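Hypothetical protein (Neisseria meningitidis, PDB 2I45) is of unknown function but has the cupin fold, a small beta-barrel domain, and assembles as two chains. Local coordinates at residues K50-A64 with S84-I98. Sequence-based numbering, arbitrary orientation.
Sequences KVLFAVEGDMAVDFA and SHRPRSENGCSLVLI
Met-59 and Leu-95 meet at about a right angle, the selenium SE of selenomethionine Met-59 lying 3.8 Å from CD2 of Leu-95, and this contact illustrates how a cupin fold carries two chain segments from one sheet to the other in step: each turns from the larger sheet into the smaller or back, and they pair antiparallel in both. Strand 50-56 runs beside 92-98 and strand 59-63 beside 85-89, each pair of axes 4.5 Å apart. Leu-52, Met-59, Val-61, Leu-95 and Leu-97 lie on the face between the sheets, packed tightly near the corner. Met-59 has its CG wedged between backbone N and carbonyl carbon (chi1 58°), which sets CG 3.5 Å from SG of Cys-93, while CB of Leu-52 meets CD1 of Leu-95 at 3.5 Å. On the smaller sheet, CG1 of Val-61 rests against CB of His-85, whose ND1 is hydrogen-bonded to the backbone O of Val-83. Regularity breaks where Val-55 and Glu-56 both face Ser-94 in a classic beta bulge. Beyond it, OG of Ser-89 reaches O of Asp-58 nearly along the C=O axis, tying the two corners together. The outer face of the smaller sheet is instead polar and partly exposed to solvent. There Asp-62, Arg-86 and Arg-88 form a salt-bridge network. OD2 of Asp-62 takes NE of Arg-86 on its anti lone pair at 2.7 Å, with carboxylate and guanidinium planes 85° apart. NH1 of Arg-88 meets OD2 of Asp-62 on the syn side, tilted out of the carboxylate plane, and lies 2.6 Å from OD1 in a salt bridge with poor hydrogen-bond geometry; two positive partners probably favour the ionised carboxylate. Arg-88, bent at chi2 and chi3, lays one guanidinium face over CB of Ala-60. Strands 75-79 and 29-37 flank 50-56 and 92-98, and 68-71 borders 59-63. Helix 8-13 packs on Phe-53, Val-55 and Val-96, and the Phe-53 ring meets Phe-53 of the second subunit.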
ATOM      1  N   LYS B  50       3.818  -9.922   3.799  1.00 49.58           N
ATOM      2  CA  LYS B  50       2.805  -8.892   4.065  1.00 50.25           C
ATOM      3  C   LYS B  50       3.439  -7.515   3.975  1.00 48.50           C
ATOM      4  O   LYS B  50       4.576  -7.310   4.428  1.00 47.87           O
ATOM      5  CB  LYS B  50       2.146  -9.100   5.448  1.00 49.67           C
ATOM      6  CG  LYS B  50       1.372 -10.476   5.634  1.00 53.61           C
ATOM      7  CD  LYS B  50       1.554 -11.119   7.119  1.00 55.02           C
ATOM      8  CE  LYS B  50       2.656 -12.334   7.163  1.00 59.45           C
ATOM      9  NZ  LYS B  50       2.628 -13.232   8.370  1.00 53.73           N
ATOM     10  N   VAL B  51       2.733  -6.558   3.374  1.00 47.38           N
ATOM     11  CA  VAL B  51       3.264  -5.229   3.294  1.00 45.37           C
ATOM     12  C   VAL B  51       2.461  -4.580   4.366  1.00 46.13           C
ATOM     13  O   VAL B  51       1.349  -5.006   4.559  1.00 46.84           O
ATOM     14  CB  VAL B  51       2.972  -4.581   1.967  1.00 46.25           C
ATOM     15  CG1 VAL B  51       3.377  -3.101   2.027  1.00 44.35           C
ATOM     16  CG2 VAL B  51       3.691  -5.364   0.775  1.00 43.82           C
ATOM     17  N   LEU B  52       3.018  -3.592   5.085  1.00 45.64           N
ATOM     18  CA  LEU B  52       2.350  -2.962   6.199  1.00 45.08           C
ATOM     19  C   LEU B  52       2.396  -1.503   5.952  1.00 46.46           C
ATOM     20  O   LEU B  52       3.453  -0.950   5.639  1.00 46.10           O
ATOM     21  CB  LEU B  52       3.080  -3.194   7.534  1.00 45.98           C
ATOM     22  CG  LEU B  52       3.474  -4.503   8.293  1.00 44.87           C
ATOM     23  CD1 LEU B  52       3.046  -4.459   9.802  1.00 37.65           C
ATOM     24  CD2 LEU B  52       2.964  -5.735   7.633  1.00 40.51           C
ATOM     25  N   PHE B  53       1.269  -0.821   6.094  1.00 46.74           N
ATOM     26  CA  PHE B  53       1.342   0.561   5.800  1.00 46.75           C
ATOM     27  C   PHE B  53       0.685   1.330   6.945  1.00 47.79           C
ATOM     28  O   PHE B  53      -0.441   1.048   7.333  1.00 48.88           O
ATOM     29  CB  PHE B  53       0.810   0.844   4.382  1.00 45.87           C
ATOM     30  CG  PHE B  53       0.505   2.310   4.121  1.00 44.87           C
ATOM     31  CD1 PHE B  53       1.472   3.282   4.299  1.00 45.10           C
ATOM     32  CD2 PHE B  53      -0.755   2.698   3.674  1.00 44.10           C
ATOM     33  CE1 PHE B  53       1.217   4.662   4.060  1.00 42.61           C
ATOM     34  CE2 PHE B  53      -1.045   4.036   3.445  1.00 45.58           C
ATOM     35  CZ  PHE B  53      -0.039   5.052   3.651  1.00 41.62           C
ATOM     36  N   ALA B  54       1.415   2.280   7.513  1.00 47.71           N
ATOM     37  CA  ALA B  54       0.951   2.887   8.732  1.00 46.68           C
ATOM     38  C   ALA B  54       0.184   4.030   8.278  1.00 46.16           C
ATOM     39  O   ALA B  54       0.754   5.173   8.086  1.00 47.27           O
ATOM     40  CB  ALA B  54       2.078   3.350   9.569  1.00 47.67           C
ATOM     41  N   VAL B  55      -1.101   3.737   8.086  1.00 44.49           N
ATOM     42  CA  VAL B  55      -2.046   4.754   7.593  1.00 44.53           C
ATOM     43  C   VAL B  55      -2.124   5.915   8.553  1.00 44.65           C
ATOM     44  O   VAL B  55      -1.935   7.029   8.151  1.00 43.37           O
ATOM     45  CB  VAL B  55      -3.476   4.257   7.308  1.00 43.67           C
ATOM     46  CG1 VAL B  55      -4.281   5.380   6.759  1.00 40.84           C
ATOM     47  CG2 VAL B  55      -3.472   3.063   6.315  1.00 45.93           C
ATOM     48  N   GLU B  56      -2.387   5.651   9.831  1.00 46.22           N
ATOM     49  CA  GLU B  56      -2.451   6.802  10.798  1.00 48.23           C
ATOM     50  C   GLU B  56      -1.840   6.342  12.111  1.00 46.45           C
ATOM     51  O   GLU B  56      -2.041   5.156  12.472  1.00 45.68           O
ATOM     52  CB  GLU B  56      -3.876   7.264  11.012  1.00 48.05           C
ATOM     53  CG  GLU B  56      -3.960   8.319  12.025  1.00 55.12           C
ATOM     54  CD  GLU B  56      -5.396   8.662  12.411  1.00 63.45           C
ATOM     55  OE1 GLU B  56      -6.314   7.891  11.988  1.00 66.96           O
ATOM     56  OE2 GLU B  56      -5.588   9.689  13.141  1.00 63.64           O
ATOM     57  N   GLY B  57      -1.048   7.216  12.748  1.00 44.06           N
ATOM     58  CA  GLY B  57      -0.269   6.852  13.941  1.00 43.69           C
ATOM     59  C   GLY B  57       1.005   6.056  13.719  1.00 44.53           C
ATOM     60  O   GLY B  57       1.244   5.552  12.632  1.00 44.77           O
ATOM     61  N   ASP B  58       1.831   5.889  14.753  1.00 45.35           N
ATOM     62  CA  ASP B  58       3.075   5.083  14.581  1.00 46.21           C
ATOM     63  C   ASP B  58       3.019   3.692  15.197  1.00 45.41           C
ATOM     64  O   ASP B  58       2.223   3.429  16.040  1.00 45.56           O
ATOM     65  CB  ASP B  58       4.306   5.849  15.078  1.00 46.61           C
ATOM     66  CG  ASP B  58       4.239   7.324  14.716  1.00 50.80           C
ATOM     67  OD1 ASP B  58       3.480   7.649  13.776  1.00 54.67           O
ATOM     68  OD2 ASP B  58       4.904   8.167  15.375  1.00 55.06           O
HETATM   69  N   MSE B  59       3.851   2.788  14.741  1.00 45.43           N
HETATM   70  CA  MSE B  59       3.902   1.469  15.304  1.00 47.02           C
HETATM   71  C   MSE B  59       5.356   0.955  15.205  1.00 44.61           C
HETATM   72  O   MSE B  59       6.234   1.619  14.645  1.00 43.82           O
HETATM   73  CB  MSE B  59       2.841   0.544  14.669  1.00 44.64           C
HETATM   74  CG  MSE B  59       2.949   0.394  13.220  1.00 48.22           C
HETATM   75 SE   MSE B  59       2.065  -1.222  12.431  1.00 60.50          SE
HETATM   76  CE  MSE B  59       3.126  -2.560  13.312  1.00 55.41           C
ATOM     77  N   ALA B  60       5.639  -0.174  15.829  1.00 44.40           N
ATOM     78  CA  ALA B  60       6.923  -0.874  15.618  1.00 43.85           C
ATOM     79  C   ALA B  60       6.724  -2.372  15.403  1.00 43.39           C
ATOM     80  O   ALA B  60       5.638  -2.899  15.650  1.00 42.95           O
ATOM     81  CB  ALA B  60       7.885  -0.649  16.781  1.00 41.82           C
ATOM     82  N   VAL B  61       7.779  -3.051  14.977  1.00 43.30           N
ATOM     83  CA  VAL B  61       7.732  -4.490  14.887  1.00 43.51           C
ATOM     84  C   VAL B  61       9.051  -4.995  15.391  1.00 44.27           C
ATOM     85  O   VAL B  61      10.103  -4.643  14.837  1.00 45.44           O
ATOM     86  CB  VAL B  61       7.524  -4.982  13.461  1.00 43.53           C
ATOM     87  CG1 VAL B  61       7.429  -6.543  13.462  1.00 45.55           C
ATOM     88  CG2 VAL B  61       6.278  -4.388  12.873  1.00 39.13           C
ATOM     89  N   ASP B  62       9.007  -5.753  16.483  1.00 44.06           N
ATOM     90  CA  ASP B  62      10.153  -6.557  16.935  1.00 44.36           C
ATOM     91  C   ASP B  62      10.293  -7.845  16.114  1.00 43.39           C
ATOM     92  O   ASP B  62       9.286  -8.502  15.825  1.00 42.13           O
ATOM     93  CB  ASP B  62       9.930  -6.919  18.381  1.00 44.10           C
ATOM     94  CG  ASP B  62       9.845  -5.695  19.262  1.00 48.20           C
ATOM     95  OD1 ASP B  62      10.519  -4.688  18.918  1.00 51.79           O
ATOM     96  OD2 ASP B  62       9.127  -5.737  20.307  1.00 50.28           O
ATOM     97  N   PHE B  63      11.527  -8.190  15.749  1.00 43.56           N
ATOM     98  CA  PHE B  63      11.827  -9.531  15.211  1.00 45.21           C
ATOM     99  C   PHE B  63      12.623 -10.525  16.113  1.00 46.21           C
ATOM    100  O   PHE B  63      13.327 -10.116  17.058  1.00 45.37           O
ATOM    101  CB  PHE B  63      12.566  -9.407  13.908  1.00 45.43           C
ATOM    102  CG  PHE B  63      11.831  -8.623  12.879  1.00 46.09           C
ATOM    103  CD1 PHE B  63      11.004  -9.254  11.978  1.00 46.93           C
ATOM    104  CD2 PHE B  63      11.983  -7.241  12.798  1.00 45.89           C
ATOM    105  CE1 PHE B  63      10.325  -8.504  10.964  1.00 49.37           C
ATOM    106  CE2 PHE B  63      11.291  -6.488  11.822  1.00 45.59           C
ATOM    107  CZ  PHE B  63      10.464  -7.132  10.908  1.00 46.26           C
ATOM    108  N   ALA B  64      12.552 -11.811  15.735  1.00 46.62           N
ATOM    109  CA  ALA B  64      13.107 -12.933  16.503  1.00 46.89           C
ATOM    110  C   ALA B  64      14.615 -12.880  16.544  1.00 46.91           C
ATOM    111  O   ALA B  64      15.255 -13.439  17.426  1.00 47.26           O
ATOM    112  CB  ALA B  64      12.617 -14.304  15.957  1.00 46.94           C
ATOM    113  N   SER B  84       9.048 -14.856  12.860  1.00 49.31           N
ATOM    114  CA  SER B  84       8.252 -14.522  14.018  1.00 48.71           C
ATOM    115  C   SER B  84       8.524 -13.074  14.411  1.00 48.64           C
ATOM    116  O   SER B  84       9.676 -12.677  14.472  1.00 48.98           O
ATOM    117  CB  SER B  84       8.618 -15.484  15.123  1.00 49.70           C
ATOM    118  OG  SER B  84       8.790 -14.857  16.398  1.00 51.73           O
ATOM    119  N   HIS B  85       7.467 -12.290  14.650  1.00 47.28           N
ATOM    120  CA  HIS B  85       7.599 -10.903  14.938  1.00 46.34           C
ATOM    121  C   HIS B  85       6.506 -10.508  15.872  1.00 46.61           C
ATOM    122  O   HIS B  85       5.487 -11.188  16.034  1.00 46.24           O
ATOM    123  CB  HIS B  85       7.423 -10.076  13.682  1.00 47.17           C
ATOM    124  CG  HIS B  85       6.127 -10.344  12.972  1.00 48.41           C
ATOM    125  ND1 HIS B  85       5.902 -11.503  12.247  1.00 51.83           N
ATOM    126  CD2 HIS B  85       4.980  -9.626  12.895  1.00 44.43           C
ATOM    127  CE1 HIS B  85       4.676 -11.475  11.746  1.00 46.58           C
ATOM    128  NE2 HIS B  85       4.098 -10.355  12.136  1.00 41.04           N
ATOM    129  N   ARG B  86       6.726  -9.363  16.484  1.00 46.50           N
ATOM    130  CA  ARG B  86       5.839  -8.872  17.493  1.00 46.63           C
ATOM    131  C   ARG B  86       5.391  -7.465  17.107  1.00 46.92           C
ATOM    132  O   ARG B  86       6.077  -6.496  17.381  1.00 47.91           O
ATOM    133  CB  ARG B  86       6.466  -8.927  18.890  1.00 46.35           C
ATOM    134  CG  ARG B  86       5.830  -7.917  19.869  1.00 47.21           C
ATOM    135  CD  ARG B  86       6.314  -8.004  21.323  1.00 45.14           C
ATOM    136  NE  ARG B  86       7.735  -7.720  21.460  1.00 39.52           N
ATOM    137  CZ  ARG B  86       8.480  -8.251  22.425  1.00 42.37           C
ATOM    138  NH1 ARG B  86       7.930  -9.059  23.367  1.00 37.70           N
ATOM    139  NH2 ARG B  86       9.782  -8.006  22.445  1.00 36.91           N
ATOM    140  N   PRO B  87       4.238  -7.361  16.452  1.00 46.38           N
ATOM    141  CA  PRO B  87       3.682  -6.084  16.024  1.00 46.37           C
ATOM    142  C   PRO B  87       3.188  -5.324  17.216  1.00 46.54           C
ATOM    143  O   PRO B  87       2.699  -5.953  18.110  1.00 47.65           O
ATOM    144  CB  PRO B  87       2.472  -6.501  15.194  1.00 46.19           C
ATOM    145  CG  PRO B  87       2.171  -7.925  15.525  1.00 45.62           C
ATOM    146  CD  PRO B  87       3.415  -8.528  16.083  1.00 46.40           C
ATOM    147  N   ARG B  88       3.203  -3.997  17.217  1.00 46.52           N
ATOM    148  CA  ARG B  88       2.919  -3.307  18.452  1.00 46.34           C
ATOM    149  C   ARG B  88       2.859  -1.754  18.310  1.00 46.30           C
ATOM    150  O   ARG B  88       3.444  -1.200  17.369  1.00 47.80           O
ATOM    151  CB  ARG B  88       4.032  -3.748  19.330  1.00 47.24           C
ATOM    152  CG  ARG B  88       4.328  -2.896  20.488  1.00 50.92           C
ATOM    153  CD  ARG B  88       5.601  -2.102  20.320  1.00 51.59           C
ATOM    154  NE  ARG B  88       6.863  -2.814  20.127  1.00 48.21           N
ATOM    155  CZ  ARG B  88       8.014  -2.129  20.109  1.00 47.08           C
ATOM    156  NH1 ARG B  88       9.158  -2.715  19.842  1.00 45.99           N
ATOM    157  NH2 ARG B  88       8.002  -0.809  20.313  1.00 41.56           N
ATOM    158  N   SER B  89       2.154  -1.044  19.192  1.00 43.97           N
ATOM    159  CA  SER B  89       1.944   0.388  18.997  1.00 43.09           C
ATOM    160  C   SER B  89       1.781   1.189  20.303  1.00 42.87           C
ATOM    161  O   SER B  89       0.872   0.962  21.088  1.00 42.25           O
ATOM    162  CB  SER B  89       0.722   0.629  18.122  1.00 43.46           C
ATOM    163  OG  SER B  89       0.483   2.019  17.971  1.00 42.47           O
ATOM    164  N   GLU B  90       2.680   2.128  20.501  1.00 41.99           N
ATOM    165  CA  GLU B  90       2.816   2.843  21.736  1.00 42.09           C
ATOM    166  C   GLU B  90       1.566   3.694  22.022  1.00 41.73           C
ATOM    167  O   GLU B  90       0.967   3.560  23.080  1.00 42.27           O
ATOM    168  CB  GLU B  90       4.125   3.641  21.674  1.00 42.55           C
ATOM    169  CG  GLU B  90       4.553   4.453  22.918  1.00 43.83           C
ATOM    170  CD  GLU B  90       5.345   3.619  23.905  1.00 49.27           C
ATOM    171  OE1 GLU B  90       5.897   4.255  24.866  1.00 46.82           O
ATOM    172  OE2 GLU B  90       5.425   2.333  23.700  1.00 48.19           O
ATOM    173  N   ASN B  91       1.128   4.500  21.070  1.00 41.54           N
ATOM    174  CA  ASN B  91      -0.133   5.234  21.209  1.00 41.83           C
ATOM    175  C   ASN B  91      -1.255   4.900  20.216  1.00 42.89           C
ATOM    176  O   ASN B  91      -2.212   5.660  20.088  1.00 43.26           O
ATOM    177  CB  ASN B  91       0.173   6.713  21.217  1.00 40.15           C
ATOM    178  CG  ASN B  91       0.969   7.062  22.412  1.00 41.67           C
ATOM    179  OD1 ASN B  91       0.448   7.010  23.526  1.00 40.47           O
ATOM    180  ND2 ASN B  91       2.255   7.305  22.233  1.00 41.75           N
ATOM    181  N   GLY B  92      -1.150   3.776  19.521  1.00 43.46           N
ATOM    182  CA  GLY B  92      -2.204   3.374  18.592  1.00 45.69           C
ATOM    183  C   GLY B  92      -1.913   3.658  17.123  1.00 46.95           C
ATOM    184  O   GLY B  92      -1.460   4.730  16.782  1.00 47.16           O
ATOM    185  N   CYS B  93      -2.208   2.692  16.263  1.00 48.26           N
ATOM    186  CA  CYS B  93      -1.886   2.773  14.860  1.00 49.46           C
ATOM    187  C   CYS B  93      -2.986   2.124  14.059  1.00 50.91           C
ATOM    188  O   CYS B  93      -3.387   0.957  14.371  1.00 51.50           O
ATOM    189  CB  CYS B  93      -0.636   1.940  14.556  1.00 48.79           C
ATOM    190  SG  CYS B  93      -0.033   2.150  12.848  1.00 49.53           S
ATOM    191  N   SER B  94      -3.421   2.828  12.999  1.00 50.40           N
ATOM    192  CA  SER B  94      -4.234   2.229  11.951  1.00 50.44           C
ATOM    193  C   SER B  94      -3.383   1.786  10.787  1.00 50.46           C
ATOM    194  O   SER B  94      -2.606   2.577  10.260  1.00 50.43           O
ATOM    195  CB  SER B  94      -5.254   3.224  11.471  1.00 50.23           C
ATOM    196  OG  SER B  94      -5.971   3.690  12.597  1.00 53.06           O
ATOM    197  N   LEU B  95      -3.584   0.543  10.356  1.00 49.51           N
ATOM    198  CA  LEU B  95      -2.627  -0.110   9.499  1.00 48.98           C
ATOM    199  C   LEU B  95      -3.266  -0.985   8.433  1.00 49.76           C
ATOM    200  O   LEU B  95      -4.157  -1.773   8.738  1.00 49.38           O
ATOM    201  CB  LEU B  95      -1.760  -1.000  10.392  1.00 49.01           C
ATOM    202  CG  LEU B  95      -1.167  -2.339   9.868  1.00 48.88           C
ATOM    203  CD1 LEU B  95       0.108  -2.142   9.057  1.00 43.70           C
ATOM    204  CD2 LEU B  95      -0.787  -3.260  11.000  1.00 47.06           C
ATOM    205  N   VAL B  96      -2.768  -0.888   7.202  1.00 50.45           N
ATOM    206  CA  VAL B  96      -3.142  -1.831   6.170  1.00 51.39           C
ATOM    207  C   VAL B  96      -2.088  -2.896   5.976  1.00 52.46           C
ATOM    208  O   VAL B  96      -0.899  -2.601   5.759  1.00 52.57           O
ATOM    209  CB  VAL B  96      -3.353  -1.181   4.795  1.00 51.57           C
ATOM    210  CG1 VAL B  96      -3.828  -2.275   3.802  1.00 50.92           C
ATOM    211  CG2 VAL B  96      -4.323  -0.077   4.886  1.00 49.35           C
ATOM    212  N   LEU B  97      -2.523  -4.133   6.051  1.00 52.74           N
ATOM    213  CA  LEU B  97      -1.696  -5.214   5.559  1.00 54.44           C
ATOM    214  C   LEU B  97      -2.094  -5.614   4.161  1.00 54.23           C
ATOM    215  O   LEU B  97      -3.290  -5.591   3.867  1.00 54.78           O
ATOM    216  CB  LEU B  97      -1.862  -6.448   6.437  1.00 54.82           C
ATOM    217  CG  LEU B  97      -0.741  -6.694   7.445  1.00 57.84           C
ATOM    218  CD1 LEU B  97      -0.988  -5.895   8.719  1.00 59.46           C
ATOM    219  CD2 LEU B  97      -0.586  -8.192   7.744  1.00 57.39           C
ATOM    220  N   ILE B  98      -1.124  -6.035   3.337  1.00 53.33           N
ATOM    221  CA  ILE B  98      -1.406  -6.516   1.988  1.00 53.54           C
ATOM    222  C   ILE B  98      -0.745  -7.875   1.661  1.00 54.17           C
ATOM    223  O   ILE B  98       0.415  -8.097   1.952  1.00 53.68           O
ATOM    224  CB  ILE B  98      -1.002  -5.460   0.903  1.00 52.90           C
ATOM    225  CG1 ILE B  98      -1.763  -4.174   1.113  1.00 55.44           C
ATOM    226  CG2 ILE B  98      -1.305  -5.931  -0.466  1.00 50.15           C
ATOM    227  CD1 ILE B  98      -0.927  -3.018   1.598  1.00 57.48           C
TER